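Local coordinates for protein DUTPase (PDB 4GV8) that probably hydrolyses dUTP to dUMP and pyrophosphate as a jelly-roll dUTPase trimer, held here with a non-hydrolysed imido analogue of its substrate, at residues R15-N20 / T47-S52; L88-K93 / K133-V138. All coordinates share one frame; numbering follows the deposited sequence.

From the N terminus, strand 4-9 comes first, then residues 15-20 open contact 1, which residues 47-52 close after a loop that includes strands 26-30, 35-37 and 42-46. Contact 2 opens only later, at residues 88-93, and closes at 133-138, so the two loops follow in series and neither nest nor cross. They still meet: Leu88 N and O probably hydrogen-bond Val49 O and Thr47 OG1, joining residues 88-93 to 47-52. Contact 1 packs the 15-20 segment on strand 49-52; contact 2 packs strand 89-94 against strand 133-141 at the centre of the chain. Asn20 and Gln136 reach the same nucleotide, DUP of chain L.

Contact 1 of 2, residues R15-N20 / T47-S52; sequences RMPERN and TDVAVS. With DUP (2'-deoxyuridine 5'-alpha,beta-imido-triphosphate), chain L.
Arg15 and Val49 mark the closest passage of the two backbones, their CA atoms 7.5 Å apart, and the segments diverge from there, so that just 115 Å² is buried between them. Val49 does the touching with both methyls. Its chi1 of 169° sets CG1 anti to the backbone N and CG2 beside that N, and the fork straddles two neighbours: CG2 meets the carbonyl oxygen of Arg15 (CG2 to O 3.7 Å), while CG1 lies near the ring of Pro17 (CG1 to CG 4.2 Å). Val7 and Leu9 of strand 4-9 and Ala14 pack on the same valine, whereas Pro17 also rests on Ile29. Next to this apolar patch a water accepts from Arg15 N (N to water O 3.0 Å); its further link to Thr47 O is doubtful. Thr47 bends its own segment through an ST turn, OG1 accepting from Val49 N at 3.1 Å. The Arg15 side chain leaves the contact fully extended and is held within its own segment by Glu18: NH2 reaches Glu18 OE2 at 2.7 Å in a salt bridge whose hydrogen bond is weak (126°). Phe30 of strand 26-30 is a second partner, in a cation-pi contact with the guanidinium. At the far end of 15-20, Asn20 touches the nucleotide instead, ND2 donating to the gamma-phosphate oxygen O2G of DUP (chain L) at 3.0 Å and 135°. Ser65 and Gly66 bind the same analogue from this chain, while Gly89 and Asp81 of the second subunit bind it from across the interface. The arrangement thus combines the two-stranded antiparallel pairing of 49-52 with 4-9 in the jelly-roll and a segment leading to the triphosphate end of an inter-subunit dUTPase active site.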
ATOM      1  N   ARG B  15      20.832  12.949  -3.231  1.00 60.12           N
ATOM      2  CA  ARG B  15      20.601  13.484  -4.545  1.00 57.39           C
ATOM      3  C   ARG B  15      19.261  14.125  -4.547  1.00 57.48           C
ATOM      4  O   ARG B  15      18.297  13.547  -4.018  1.00 51.93           O
ATOM      5  CB  ARG B  15      20.594  12.394  -5.591  1.00 56.22           C
ATOM      6  CG  ARG B  15      20.370  12.976  -6.971  1.00 62.28           C
ATOM      7  CD  ARG B  15      20.535  11.916  -8.022  1.00 66.33           C
ATOM      8  NE  ARG B  15      20.028  12.400  -9.297  1.00 69.98           N
ATOM      9  CZ  ARG B  15      20.086  11.714 -10.438  1.00 72.87           C
ATOM     10  NH1 ARG B  15      20.641  10.495 -10.483  1.00 72.41           N
ATOM     11  NH2 ARG B  15      19.579  12.248 -11.542  1.00 71.04           N
ATOM     12  N   MET B  16      19.200  15.305  -5.153  1.00 54.05           N
ATOM     13  CA  MET B  16      17.956  16.039  -5.274  1.00 59.42           C
ATOM     14  C   MET B  16      16.904  15.118  -5.900  1.00 54.25           C
ATOM     15  O   MET B  16      17.153  14.518  -6.953  1.00 53.83           O
ATOM     16  CB  MET B  16      18.153  17.313  -6.151  1.00 60.13           C
ATOM     17  CG  MET B  16      18.606  18.521  -5.358  1.00 64.79           C
ATOM     18  SD  MET B  16      17.585  18.992  -3.934  1.00 65.17           S
ATOM     19  CE  MET B  16      16.355  20.037  -4.729  1.00 60.17           C
ATOM     20  N   PRO B  17      15.747  14.958  -5.236  1.00 57.00           N
ATOM     21  CA  PRO B  17      14.644  14.277  -5.931  1.00 54.78           C
ATOM     22  C   PRO B  17      14.332  14.896  -7.302  1.00 59.34           C
ATOM     23  O   PRO B  17      14.722  16.019  -7.599  1.00 59.47           O
ATOM     24  CB  PRO B  17      13.464  14.490  -5.003  1.00 51.11           C
ATOM     25  CG  PRO B  17      14.091  14.635  -3.656  1.00 55.02           C
ATOM     26  CD  PRO B  17      15.357  15.398  -3.881  1.00 53.58           C
ATOM     27  N   GLU B  18      13.612  14.152  -8.122  1.00 67.23           N
ATOM     28  CA  GLU B  18      13.547  14.436  -9.553  1.00 70.36           C
ATOM     29  C   GLU B  18      12.209  14.026 -10.135  1.00 62.01           C
ATOM     30  O   GLU B  18      11.805  12.869 -10.020  1.00 57.99           O
ATOM     31  CB  GLU B  18      14.622  13.599 -10.226  1.00 73.93           C
ATOM     32  CG  GLU B  18      15.363  14.246 -11.364  1.00 81.56           C
ATOM     33  CD  GLU B  18      16.338  13.258 -11.969  1.00 89.70           C
ATOM     34  OE1 GLU B  18      16.010  12.041 -12.038  1.00 79.77           O
ATOM     35  OE2 GLU B  18      17.438  13.694 -12.364  1.00100.92           O
ATOM     36  N   ARG B  19      11.553  14.961 -10.801  1.00 67.29           N
ATOM     37  CA  ARG B  19      10.306  14.697 -11.533  1.00 75.59           C
ATOM     38  C   ARG B  19      10.564  14.321 -12.962  1.00 80.25           C
ATOM     39  O   ARG B  19      11.143  15.132 -13.728  1.00 74.76           O
ATOM     40  CB  ARG B  19       9.468  15.941 -11.576  1.00 79.92           C
ATOM     41  CG  ARG B  19       9.030  16.331 -10.214  1.00 87.79           C
ATOM     42  CD  ARG B  19       8.191  17.563 -10.313  1.00 87.84           C
ATOM     43  NE  ARG B  19       6.971  17.295 -11.033  1.00 73.98           N
ATOM     44  CZ  ARG B  19       6.135  18.248 -11.438  1.00 79.66           C
ATOM     45  NH1 ARG B  19       6.380  19.542 -11.186  1.00 71.59           N
ATOM     46  NH2 ARG B  19       5.042  17.906 -12.113  1.00 75.41           N
ATOM     47  N   ASN B  20      10.073  13.130 -13.320  1.00 81.73           N
ATOM     48  CA  ASN B  20      10.277  12.537 -14.648  1.00 84.99           C
ATOM     49  C   ASN B  20       9.730  13.485 -15.759  1.00 87.47           C
ATOM     50  O   ASN B  20      10.492  13.928 -16.623  1.00 93.47           O
ATOM     51  CB  ASN B  20       9.690  11.094 -14.648  1.00 82.21           C
ATOM     52  CG  ASN B  20       9.911  10.309 -15.961  1.00 87.95           C
ATOM     53  OD1 ASN B  20      10.390  10.835 -16.965  1.00 88.21           O
ATOM     54  ND2 ASN B  20       9.515   9.023 -15.947  1.00 80.40           N
ATOM     55  N   THR B  47      17.663   7.835   2.303  1.00 50.30           N
ATOM     56  CA  THR B  47      17.717   8.715   1.129  1.00 47.31           C
ATOM     57  C   THR B  47      18.767   9.831   1.310  1.00 48.29           C
ATOM     58  O   THR B  47      19.210  10.488   0.323  1.00 49.91           O
ATOM     59  CB  THR B  47      16.319   9.397   0.946  1.00 43.92           C
ATOM     60  OG1 THR B  47      15.988  10.186   2.117  1.00 42.81           O
ATOM     61  CG2 THR B  47      15.263   8.337   0.793  1.00 42.29           C
ATOM     62  N   ASP B  48      19.120  10.053   2.577  1.00 48.88           N
ATOM     63  CA  ASP B  48      19.843  11.261   3.028  1.00 51.39           C
ATOM     64  C   ASP B  48      19.217  12.575   2.490  1.00 50.31           C
ATOM     65  O   ASP B  48      19.890  13.545   2.108  1.00 53.32           O
ATOM     66  CB  ASP B  48      21.364  11.139   2.717  1.00 52.72           C
ATOM     67  CG  ASP B  48      22.056  10.116   3.590  1.00 50.36           C
ATOM     68  OD1 ASP B  48      21.459   9.591   4.569  1.00 55.75           O
ATOM     69  OD2 ASP B  48      23.229   9.848   3.346  1.00 59.00           O
ATOM     70  N   VAL B  49      17.900  12.618   2.513  1.00 52.54           N
ATOM     71  CA  VAL B  49      17.163  13.806   2.065  1.00 51.31           C
ATOM     72  C   VAL B  49      16.138  14.145   3.158  1.00 52.43           C
ATOM     73  O   VAL B  49      15.463  13.246   3.659  1.00 51.94           O
ATOM     74  CB  VAL B  49      16.512  13.567   0.676  1.00 48.15           C
ATOM     75  CG1 VAL B  49      15.523  14.669   0.315  1.00 48.15           C
ATOM     76  CG2 VAL B  49      17.591  13.406  -0.392  1.00 52.26           C
ATOM     77  N   ALA B  50      16.080  15.418   3.569  1.00 48.13           N
ATOM     78  CA  ALA B  50      14.946  15.955   4.345  1.00 47.27           C
ATOM     79  C   ALA B  50      14.136  16.947   3.456  1.00 49.08           C
ATOM     80  O   ALA B  50      14.668  17.620   2.571  1.00 50.30           O
ATOM     81  CB  ALA B  50      15.404  16.618   5.646  1.00 46.22           C
ATOM     82  N   VAL B  51      12.821  16.973   3.662  1.00 49.41           N
ATOM     83  CA  VAL B  51      11.959  17.950   2.994  1.00 49.13           C
ATOM     84  C   VAL B  51      11.203  18.683   4.115  1.00 49.73           C
ATOM     85  O   VAL B  51      11.176  18.206   5.257  1.00 55.58           O
ATOM     86  CB  VAL B  51      11.003  17.268   1.963  1.00 54.27           C
ATOM     87  CG1 VAL B  51      11.796  16.594   0.823  1.00 56.06           C
ATOM     88  CG2 VAL B  51      10.074  16.272   2.672  1.00 46.86           C
ATOM     89  N   SER B  52      10.627  19.846   3.809  1.00 54.09           N
ATOM     90  CA  SER B  52       9.702  20.538   4.701  1.00 53.33           C
ATOM     91  C   SER B  52       8.350  20.708   3.983  1.00 56.21           C
ATOM     92  O   SER B  52       8.116  21.704   3.276  1.00 55.29           O
ATOM     93  CB  SER B  52      10.229  21.907   5.135  1.00 60.22           C
ATOM     94  OG  SER B  52       9.435  22.432   6.178  1.00 53.48           O
TER
HETATM   95  O4  DUP L 201       0.122  -0.224 -10.963  1.00 37.63           O
HETATM   96  C4  DUP L 201       0.344   0.643 -11.960  1.00 35.70           C
HETATM   97  C5  DUP L 201       1.249   1.688 -11.816  1.00 37.15           C
HETATM   98  C6  DUP L 201       1.474   2.574 -12.883  1.00 35.66           C
HETATM   99  N3  DUP L 201      -0.308   0.511 -13.123  1.00 36.26           N
HETATM  100  C2  DUP L 201      -0.052   1.369 -14.169  1.00 35.11           C
HETATM  101  O2  DUP L 201      -0.742   1.188 -15.331  1.00 38.51           O
HETATM  102  N1  DUP L 201       0.849   2.384 -14.060  1.00 39.20           N
HETATM  103  C1' DUP L 201       1.129   3.295 -15.187  1.00 34.91           C
HETATM  104  C2' DUP L 201       0.527   4.658 -14.921  1.00 35.53           C
HETATM  105  C3' DUP L 201       1.711   5.524 -14.528  1.00 37.34           C
HETATM  106  O3' DUP L 201       1.465   6.876 -14.930  1.00 39.86           O
HETATM  107  O4' DUP L 201       2.565   3.426 -15.317  1.00 38.25           O
HETATM  108  C4' DUP L 201       2.926   4.830 -15.195  1.00 38.99           C
HETATM  109  C5' DUP L 201       4.250   4.972 -14.451  1.00 41.19           C
HETATM  110  O5' DUP L 201       4.139   4.791 -13.024  1.00 39.71           O
HETATM  111  PA  DUP L 201       5.496   4.919 -12.141  1.00 40.74           P
HETATM  112  O1A DUP L 201       5.109   4.361 -10.789  1.00 44.24           O
HETATM  113  O2A DUP L 201       6.111   6.277 -12.213  1.00 42.86           O
HETATM  114  N3A DUP L 201       6.489   3.778 -12.891  1.00 40.32           N
HETATM  115  PB  DUP L 201       8.139   3.906 -13.242  1.00 43.02           P
HETATM  116  O1B DUP L 201       8.669   5.069 -12.411  1.00 42.45           O
HETATM  117  O2B DUP L 201       8.774   2.545 -12.999  1.00 42.89           O
HETATM  118  O3B DUP L 201       8.186   4.297 -14.837  1.00 45.92           O
HETATM  119  PG  DUP L 201       8.182   5.762 -15.623  1.00 50.36           P
HETATM  120  O2G DUP L 201       7.898   6.907 -14.640  1.00 44.78           O
HETATM  121  O1G DUP L 201       9.608   5.701 -15.996  1.00 50.24           O
HETATM  122  O3G DUP L 201       7.159   5.507 -16.687  1.00 54.55           O
HETATM  123  O   HOH W   1      19.142  10.671  -2.121  1.00 42.84           O

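Contact 2 of 2, residues L88-K93 / K133-V138; sequences LGINIK and KLAQLV. With DUP (2'-deoxyuridine 5'-alpha,beta-imido-triphosphate), chain J; DUP (2'-deoxyuridine 5'-alpha,beta-imido-triphosphate), chain L.
Ile90 carries most of the apolar packing, its side chain pressed against Leu134 and Ala135. With CG1 beside the backbone N (chi1 -65°) and the chain extended beyond it, CD1 reaches forward to Ala135 CB at 3.8 Å and Leu134 CD2 at 3.9 Å, and Ile90 CG2 also lies 3.9 Å from Leu134 CD2; the two branched side chains pass at a slant. Ile92 meets the same leucine tip to tip, its CD1 4.0 Å from Leu134 CD1, so the two Leu134 methyls are shared between two isoleucines. Ile75 packs on both isoleucines, and Ile45 on them and Leu134. In the backbone, Leu134 and Ala135 both face Ile29 in a classic beta bulge, and both direct their side chains at strand 89-93, where a regular strand would alternate them. The strand axes pass 8.8 Å apart at 119°, far from both parallel and antiparallel, and the two strands meet through side chains, with 217 Å² buried. Polar contacts lie beyond this core. Gly89 pairs with the uracil of DUP (chain J) through its backbone: Gly89 N donates to O2 at 2.9 Å, nearly straight (166°), and uracil N3 donates to Gly89 O at 2.7 Å. These two bonds grip one edge of the base, while Asn91 CB lies 3.9 Å from its O4. Asp81 of this chain and Ser65 and Gly66 of the third subunit bind the same nucleotide. On strand 133-138, Gln136 turns away from the contact toward the phosphates of DUP (chain L). The side chains of Ile90 and Ile92 thus fill the jelly-roll core while the backbone N and O of Gly89, in the same strand, pair with the uracil, the base-pair-like recognition familiar in trimeric dUTPases.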
ATOM      1  N   LEU B  88      14.370  10.931   5.265  1.00 44.16           N
ATOM      2  CA  LEU B  88      13.296  10.141   4.705  1.00 47.31           C
ATOM      3  C   LEU B  88      13.886   8.740   4.540  1.00 50.35           C
ATOM      4  O   LEU B  88      14.917   8.543   3.840  1.00 47.54           O
ATOM      5  CB  LEU B  88      12.824  10.736   3.369  1.00 44.96           C
ATOM      6  CG  LEU B  88      12.117  12.132   3.273  1.00 45.61           C
ATOM      7  CD1 LEU B  88      11.643  12.377   1.820  1.00 43.25           C
ATOM      8  CD2 LEU B  88      10.984  12.251   4.285  1.00 40.09           C
ATOM      9  N   GLY B  89      13.267   7.786   5.243  1.00 47.53           N
ATOM     10  CA  GLY B  89      13.599   6.375   5.100  1.00 43.26           C
ATOM     11  C   GLY B  89      12.573   5.595   4.250  1.00 46.67           C
ATOM     12  O   GLY B  89      11.339   5.726   4.432  1.00 43.42           O
ATOM     13  N   ILE B  90      13.102   4.786   3.315  1.00 44.17           N
ATOM     14  CA  ILE B  90      12.320   3.881   2.474  1.00 42.74           C
ATOM     15  C   ILE B  90      12.182   2.472   3.143  1.00 42.34           C
ATOM     16  O   ILE B  90      13.162   1.724   3.288  1.00 42.56           O
ATOM     17  CB  ILE B  90      12.958   3.744   1.075  1.00 39.79           C
ATOM     18  CG1 ILE B  90      12.913   5.092   0.297  1.00 43.60           C
ATOM     19  CG2 ILE B  90      12.243   2.656   0.254  1.00 41.52           C
ATOM     20  CD1 ILE B  90      13.806   5.182  -0.954  1.00 37.82           C
ATOM     21  N   ASN B  91      10.949   2.168   3.540  1.00 39.59           N
ATOM     22  CA  ASN B  91      10.534   0.996   4.297  1.00 40.94           C
ATOM     23  C   ASN B  91      10.305  -0.191   3.342  1.00 38.32           C
ATOM     24  O   ASN B  91       9.247  -0.283   2.715  1.00 40.82           O
ATOM     25  CB  ASN B  91       9.234   1.381   5.024  1.00 45.74           C
ATOM     26  CG  ASN B  91       8.816   0.413   6.130  1.00 44.17           C
ATOM     27  OD1 ASN B  91       9.412  -0.652   6.339  1.00 44.31           O
ATOM     28  ND2 ASN B  91       7.750   0.797   6.854  1.00 45.96           N
ATOM     29  N   ILE B  92      11.292  -1.095   3.275  1.00 38.18           N
ATOM     30  CA  ILE B  92      11.435  -2.150   2.234  1.00 38.59           C
ATOM     31  C   ILE B  92      11.537  -3.545   2.841  1.00 37.67           C
ATOM     32  O   ILE B  92      11.952  -3.687   3.983  1.00 42.16           O
ATOM     33  CB  ILE B  92      12.596  -1.813   1.274  1.00 43.16           C
ATOM     34  CG1 ILE B  92      12.322  -2.329  -0.130  1.00 43.58           C
ATOM     35  CG2 ILE B  92      13.983  -2.247   1.776  1.00 41.73           C
ATOM     36  CD1 ILE B  92      13.191  -1.623  -1.137  1.00 39.88           C
ATOM     37  N   LYS B  93      11.019  -4.542   2.105  1.00 37.39           N
ATOM     38  CA  LYS B  93      11.151  -5.959   2.366  1.00 36.31           C
ATOM     39  C   LYS B  93      11.475  -6.644   1.019  1.00 37.81           C
ATOM     40  O   LYS B  93      10.909  -6.289  -0.032  1.00 37.30           O
ATOM     41  CB  LYS B  93       9.845  -6.548   2.909  1.00 36.61           C
ATOM     42  CG  LYS B  93       9.920  -8.059   3.082  1.00 35.16           C
ATOM     43  CD  LYS B  93       8.736  -8.605   3.827  1.00 36.84           C
ATOM     44  CE  LYS B  93       8.867 -10.106   4.032  1.00 37.71           C
ATOM     45  NZ  LYS B  93       7.642 -10.809   4.506  1.00 34.46           N
ATOM     46  N   LYS B 133      17.204   4.762  -8.175  1.00 44.46           N
ATOM     47  CA  LYS B 133      15.899   5.463  -8.187  1.00 46.10           C
ATOM     48  C   LYS B 133      14.818   4.452  -7.703  1.00 44.23           C
ATOM     49  O   LYS B 133      14.189   3.726  -8.486  1.00 45.53           O
ATOM     50  CB  LYS B 133      15.599   5.975  -9.581  1.00 45.83           C
ATOM     51  CG  LYS B 133      14.495   7.025  -9.615  1.00 49.43           C
ATOM     52  CD  LYS B 133      14.029   7.308 -11.029  1.00 52.41           C
ATOM     53  CE  LYS B 133      14.936   8.274 -11.742  1.00 58.94           C
ATOM     54  NZ  LYS B 133      14.611   8.175 -13.201  1.00 60.36           N
ATOM     55  N   LEU B 134      14.716   4.363  -6.376  1.00 45.42           N
ATOM     56  CA  LEU B 134      14.073   3.262  -5.676  1.00 42.85           C
ATOM     57  C   LEU B 134      12.583   3.501  -5.327  1.00 41.67           C
ATOM     58  O   LEU B 134      11.807   2.553  -5.217  1.00 39.35           O
ATOM     59  CB  LEU B 134      14.860   2.998  -4.376  1.00 43.14           C
ATOM     60  CG  LEU B 134      14.382   1.865  -3.477  1.00 41.14           C
ATOM     61  CD1 LEU B 134      14.370   0.561  -4.258  1.00 42.46           C
ATOM     62  CD2 LEU B 134      15.189   1.711  -2.181  1.00 42.46           C
ATOM     63  N   ALA B 135      12.215   4.754  -5.104  1.00 41.74           N
ATOM     64  CA  ALA B 135      10.826   5.166  -4.719  1.00 43.09           C
ATOM     65  C   ALA B 135      10.486   6.519  -5.317  1.00 41.09           C
ATOM     66  O   ALA B 135      11.301   7.136  -6.031  1.00 45.09           O
ATOM     67  CB  ALA B 135      10.667   5.221  -3.182  1.00 40.52           C
ATOM     68  N   GLN B 136       9.276   6.991  -5.023  1.00 41.95           N
ATOM     69  CA  GLN B 136       8.819   8.335  -5.401  1.00 40.53           C
ATOM     70  C   GLN B 136       7.992   8.945  -4.297  1.00 42.17           C
ATOM     71  O   GLN B 136       7.498   8.259  -3.411  1.00 41.55           O
ATOM     72  CB  GLN B 136       8.057   8.373  -6.725  1.00 43.30           C
ATOM     73  CG  GLN B 136       6.718   7.652  -6.701  1.00 44.58           C
ATOM     74  CD  GLN B 136       6.148   7.396  -8.087  1.00 43.51           C
ATOM     75  OE1 GLN B 136       5.652   6.293  -8.401  1.00 44.84           O
ATOM     76  NE2 GLN B 136       6.227   8.390  -8.917  1.00 42.85           N
ATOM     77  N   LEU B 137       7.909  10.268  -4.341  1.00 45.09           N
ATOM     78  CA  LEU B 137       7.264  11.097  -3.310  1.00 45.54           C
ATOM     79  C   LEU B 137       6.163  11.919  -3.979  1.00 42.00           C
ATOM     80  O   LEU B 137       6.424  12.769  -4.852  1.00 43.23           O
ATOM     81  CB  LEU B 137       8.291  12.061  -2.644  1.00 45.08           C
ATOM     82  CG  LEU B 137       7.711  12.928  -1.506  1.00 45.17           C
ATOM     83  CD1 LEU B 137       7.315  12.079  -0.268  1.00 36.74           C
ATOM     84  CD2 LEU B 137       8.633  14.125  -1.189  1.00 45.21           C
ATOM     85  N   VAL B 138       4.914  11.614  -3.610  1.00 42.97           N
ATOM     86  CA  VAL B 138       3.736  12.303  -4.132  1.00 36.99           C
ATOM     87  C   VAL B 138       3.152  13.106  -2.953  1.00 42.66           C
ATOM     88  O   VAL B 138       2.968  12.562  -1.872  1.00 40.15           O
ATOM     89  CB  VAL B 138       2.703  11.289  -4.652  1.00 38.71           C
ATOM     90  CG1 VAL B 138       1.433  12.035  -5.161  1.00 39.51           C
ATOM     91  CG2 VAL B 138       3.372  10.427  -5.712  1.00 35.72           C
TER
HETATM   92  O4  DUP J 201       8.133   5.090   5.189  1.00 41.64           O
HETATM   93  C4  DUP J 201       8.338   6.132   6.037  1.00 43.88           C
HETATM   94  C5  DUP J 201       7.360   6.535   6.930  1.00 40.66           C
HETATM   95  C6  DUP J 201       7.581   7.591   7.745  1.00 40.58           C
HETATM   96  N3  DUP J 201       9.457   6.872   5.978  1.00 40.94           N
HETATM   97  C2  DUP J 201       9.691   7.881   6.849  1.00 44.92           C
HETATM   98  O2  DUP J 201      10.878   8.491   6.786  1.00 40.32           O
HETATM   99  N1  DUP J 201       8.754   8.259   7.742  1.00 47.31           N
HETATM  100  C1' DUP J 201       8.957   9.379   8.669  1.00 42.49           C
HETATM  101  C2' DUP J 201       8.173  10.620   8.228  1.00 41.98           C
HETATM  102  C3' DUP J 201       6.982  10.665   9.184  1.00 41.42           C
HETATM  103  O3' DUP J 201       6.493  11.994   9.347  1.00 42.77           O
HETATM  104  O4' DUP J 201       8.464   9.046  10.001  1.00 43.97           O
HETATM  105  C4' DUP J 201       7.487  10.003  10.467  1.00 42.51           C
HETATM  106  C5' DUP J 201       6.390   9.347  11.304  1.00 44.30           C
HETATM  107  O5' DUP J 201       5.544   8.448  10.541  1.00 44.86           O
HETATM  108  PA  DUP J 201       4.559   7.462  11.306  1.00 44.76           P
HETATM  109  O1A DUP J 201       3.630   8.365  12.065  1.00 48.40           O
HETATM  110  O2A DUP J 201       4.053   6.587  10.108  1.00 46.72           O
HETATM  111  N3A DUP J 201       5.457   6.463  12.352  1.00 42.57           N
HETATM  112  PB  DUP J 201       5.032   6.209  13.982  1.00 46.05           P
HETATM  113  O1B DUP J 201       3.585   6.627  14.214  1.00 50.30           O
HETATM  114  O2B DUP J 201       5.401   4.749  14.278  1.00 51.11           O
HETATM  115  O3B DUP J 201       6.095   7.248  14.720  1.00 54.36           O
HETATM  116  PG  DUP J 201       5.742   8.636  15.503  1.00 54.73           P
HETATM  117  O2G DUP J 201       5.498   8.194  16.919  1.00 52.64           O
HETATM  118  O1G DUP J 201       4.519   9.262  14.819  1.00 53.57           O
HETATM  119  O3G DUP J 201       6.938   9.530  15.262  1.00 61.16           O
HETATM  120  O4  DUP L 201       0.122  -0.224 -10.963  1.00 37.63           O
HETATM  121  C4  DUP L 201       0.344   0.643 -11.960  1.00 35.70           C
HETATM  122  C5  DUP L 201       1.249   1.688 -11.816  1.00 37.15           C
HETATM  123  C6  DUP L 201       1.474   2.574 -12.883  1.00 35.66           C
HETATM  124  N3  DUP L 201      -0.308   0.511 -13.123  1.00 36.26           N
HETATM  125  C2  DUP L 201      -0.052   1.369 -14.169  1.00 35.11           C
HETATM  126  O2  DUP L 201      -0.742   1.188 -15.331  1.00 38.51           O
HETATM  127  N1  DUP L 201       0.849   2.384 -14.060  1.00 39.20           N
HETATM  128  C1' DUP L 201       1.129   3.295 -15.187  1.00 34.91           C
HETATM  129  C2' DUP L 201       0.527   4.658 -14.921  1.00 35.53           C
HETATM  130  C3' DUP L 201       1.711   5.524 -14.528  1.00 37.34           C
HETATM  131  O3' DUP L 201       1.465   6.876 -14.930  1.00 39.86           O
HETATM  132  O4' DUP L 201       2.565   3.426 -15.317  1.00 38.25           O
HETATM  133  C4' DUP L 201       2.926   4.830 -15.195  1.00 38.99           C
HETATM  134  C5' DUP L 201       4.250   4.972 -14.451  1.00 41.19           C
HETATM  135  O5' DUP L 201       4.139   4.791 -13.024  1.00 39.71           O
HETATM  136  PA  DUP L 201       5.496   4.919 -12.141  1.00 40.74           P
HETATM  137  O1A DUP L 201       5.109   4.361 -10.789  1.00 44.24           O
HETATM  138  O2A DUP L 201       6.111   6.277 -12.213  1.00 42.86           O
HETATM  139  N3A DUP L 201       6.489   3.778 -12.891  1.00 40.32           N
HETATM  140  PB  DUP L 201       8.139   3.906 -13.242  1.00 43.02           P
HETATM  141  O1B DUP L 201       8.669   5.069 -12.411  1.00 42.45           O
HETATM  142  O2B DUP L 201       8.774   2.545 -12.999  1.00 42.89           O
HETATM  143  O3B DUP L 201       8.186   4.297 -14.837  1.00 45.92           O
HETATM  144  PG  DUP L 201       8.182   5.762 -15.623  1.00 50.36           P
HETATM  145  O2G DUP L 201       7.898   6.907 -14.640  1.00 44.78           O
HETATM  146  O1G DUP L 201       9.608   5.701 -15.996  1.00 50.24           O
HETATM  147  O3G DUP L 201       7.159   5.507 -16.687  1.00 54.55           O